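NADH dehydrogenase, putative (Plasmodium falciparum, PDB 5JWC) probably oxidises NADH with its bound FAD and passes the electrons to ubiquinone, as a type II NADH dehydrogenase of the malaria parasite. Local coordinates at residues E357-L362 against Q404-Y409. Residues are numbered along the deposited sequence; the frame is centred on the assembly and turned at random.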
loop_
_atom_site.group_PDB
_atom_site.type_symbol
_atom_site.label_atom_id
_atom_site.label_comp_id
_atom_site.label_asym_id
_atom_site.label_seq_id
_atom_site.Cartn_x
_atom_site.Cartn_y
_atom_site.Cartn_z
ATOM N N GLU A 357 46.842 36.242 -10.934
ATOM C CA GLU A 357 47.309 34.887 -10.655
ATOM C C GLU A 357 47.170 33.998 -11.878
ATOM O O GLU A 357 48.053 33.199 -12.192
ATOM C CB GLU A 357 46.539 34.288 -9.485
ATOM C CG GLU A 357 46.800 34.999 -8.185
ATOM C CD GLU A 357 45.853 34.564 -7.091
ATOM O OE1 GLU A 357 45.790 33.345 -6.811
ATOM O OE2 GLU A 357 45.173 35.443 -6.515
ATOM N N ILE A 358 46.037 34.124 -12.562
ATOM C CA ILE A 358 45.785 33.311 -13.742
ATOM C C ILE A 358 46.740 33.691 -14.872
ATOM O O ILE A 358 47.266 32.826 -15.566
ATOM C CB ILE A 358 44.319 33.427 -14.190
ATOM C CG1 ILE A 358 43.427 32.742 -13.150
ATOM C CG2 ILE A 358 44.115 32.766 -15.543
ATOM C CD1 ILE A 358 41.983 33.058 -13.293
ATOM N N ILE A 359 46.960 34.986 -15.056
ATOM C CA ILE A 359 47.917 35.452 -16.063
ATOM C C ILE A 359 49.292 34.801 -15.878
ATOM O O ILE A 359 49.863 34.270 -16.829
ATOM C CB ILE A 359 48.045 36.985 -16.039
ATOM C CG1 ILE A 359 46.780 37.608 -16.635
ATOM C CG2 ILE A 359 49.263 37.442 -16.839
ATOM C CD1 ILE A 359 46.569 39.057 -16.279
ATOM N N LYS A 360 49.809 34.826 -14.650
ATOM C CA LYS A 360 51.091 34.181 -14.339
ATOM C C LYS A 360 51.080 32.695 -14.689
ATOM O O LYS A 360 52.045 32.181 -15.244
ATOM C CB LYS A 360 51.438 34.377 -12.861
ATOM C CG LYS A 360 51.547 35.839 -12.449
ATOM C CD LYS A 360 52.109 35.997 -11.041
ATOM C CE LYS A 360 51.760 37.377 -10.478
ATOM N NZ LYS A 360 52.214 37.531 -9.066
ATOM N N ILE A 361 49.989 32.008 -14.360
ATOM C CA ILE A 361 49.841 30.584 -14.659
ATOM C C ILE A 361 49.940 30.283 -16.166
ATOM O O ILE A 361 50.497 29.263 -16.582
ATOM C CB ILE A 361 48.489 30.054 -14.111
ATOM C CG1 ILE A 361 48.495 30.074 -12.581
ATOM C CG2 ILE A 361 48.203 28.647 -14.609
ATOM C CD1 ILE A 361 47.169 29.692 -11.972
ATOM N N LEU A 362 49.402 31.186 -16.980
ATOM C CA LEU A 362 49.368 31.001 -18.431
ATOM C C LEU A 362 50.763 30.952 -19.064
ATOM O O LEU A 362 51.659 31.727 -18.721
ATOM C CB LEU A 362 48.511 32.086 -19.095
ATOM C CG LEU A 362 47.025 31.989 -18.730
ATOM C CD1 LEU A 362 46.147 32.772 -19.708
ATOM C CD2 LEU A 362 46.558 30.531 -18.629
ATOM N N GLN A 404 43.574 44.114 -18.826
ATOM C CA GLN A 404 42.211 44.563 -18.546
ATOM C C GLN A 404 41.158 43.817 -19.395
ATOM O O GLN A 404 40.068 43.490 -18.916
ATOM C CB GLN A 404 42.087 46.067 -18.788
ATOM C CG GLN A 404 40.706 46.621 -18.504
ATOM C CD GLN A 404 40.310 46.478 -17.045
ATOM O OE1 GLN A 404 41.052 46.892 -16.149
ATOM N NE2 GLN A 404 39.143 45.877 -16.796
ATOM N N GLN A 405 41.495 43.559 -20.655
ATOM C CA GLN A 405 40.597 42.849 -21.556
ATOM C C GLN A 405 40.445 41.404 -21.094
ATOM O O GLN A 405 39.366 40.823 -21.181
ATOM C CB GLN A 405 41.122 42.896 -22.995
ATOM C CG GLN A 405 41.062 44.286 -23.633
ATOM C CD GLN A 405 41.761 44.339 -24.981
ATOM O OE1 GLN A 405 42.523 43.432 -25.352
ATOM N NE2 GLN A 405 41.492 45.395 -25.730
ATOM N N PHE A 406 41.546 40.834 -20.613
ATOM C CA PHE A 406 41.547 39.476 -20.093
ATOM C C PHE A 406 40.657 39.392 -18.859
ATOM O O PHE A 406 39.852 38.471 -18.715
ATOM C CB PHE A 406 42.968 39.025 -19.764
ATOM C CG PHE A 406 43.073 37.567 -19.454
ATOM C CD1 PHE A 406 42.795 36.622 -20.428
ATOM C CD2 PHE A 406 43.428 37.136 -18.186
ATOM C CE1 PHE A 406 42.879 35.273 -20.151
ATOM C CE2 PHE A 406 43.517 35.787 -17.905
ATOM C CZ PHE A 406 43.245 34.853 -18.884
ATOM N N HIS A 407 40.808 40.380 -17.983
ATOM C CA HIS A 407 39.961 40.535 -16.816
ATOM C C HIS A 407 38.484 40.523 -17.227
ATOM O O HIS A 407 37.669 39.798 -16.649
ATOM C CB HIS A 407 40.324 41.832 -16.091
ATOM C CG HIS A 407 39.362 42.222 -15.014
ATOM N ND1 HIS A 407 39.525 41.841 -13.697
ATOM C CD2 HIS A 407 38.219 42.947 -15.058
ATOM C CE1 HIS A 407 38.534 42.331 -12.974
ATOM N NE2 HIS A 407 37.725 43.004 -13.774
ATOM N N ASP A 408 38.141 41.319 -18.236
ATOM C CA ASP A 408 36.759 41.387 -18.703
ATOM C C ASP A 408 36.277 40.052 -19.279
ATOM O O ASP A 408 35.115 39.689 -19.124
ATOM C CB ASP A 408 36.599 42.487 -19.752
ATOM C CG ASP A 408 36.768 43.878 -19.171
ATOM O OD1 ASP A 408 36.743 44.027 -17.928
ATOM O OD2 ASP A 408 36.899 44.825 -19.968
ATOM N N TYR A 409 37.173 39.342 -19.948
ATOM C CA TYR A 409 36.875 38.036 -20.512
ATOM C C TYR A 409 36.587 37.029 -19.398
ATOM O O TYR A 409 35.612 36.287 -19.466
ATOM C CB TYR A 409 38.033 37.542 -21.370
ATOM C CG TYR A 409 37.747 36.256 -22.127
ATOM C CD1 TYR A 409 36.727 36.196 -23.076
ATOM C CD2 TYR A 409 38.520 35.117 -21.928
ATOM C CE1 TYR A 409 36.477 35.026 -23.796
ATOM C CE2 TYR A 409 38.277 33.943 -22.637
ATOM C CZ TYR A 409 37.253 33.901 -23.568
ATOM O OH TYR A 409 37.008 32.728 -24.273
#
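F406 reaches across to I358, I359 and L362 inside the helical insertion domain of PfNDH2, an apolar contact between helix 403-416 and the C-terminal end of helix 355-361 with the residue that follows it, far from the FAD and inhibitor pockets. The phenyl ring, carried by helix 403-416, meets all three with its outer end and one flank. I358 CG2 lies in the ring plane at the edge, 3.9 Å from F406 CE2, the two side chains crossing at about a right angle. I359 runs past the ring in the opposite direction, and CG1, midway along its side chain, lies 3.7 Å from F406 CD2. The side chain of L362 comes from the opposite direction, and its CD1 meets the ring obliquely. F406 CG stands anti to the backbone N (chi1 -170°), which extends the ring from its own helix toward helix 355-361.

In the next shell, I358 also packs on L351 and on L379 of helix 376-380, while I359 touches L367 and F406 rests on M401. A polar link beside this apolar patch joins the same two helices: H407 ND1 is hydrogen-bonded to T355 OG1. L362, the first residue to leave helical geometry, still donates its N to I358 O, and from there its CD1 sits 3.7 Å from F406 CZ.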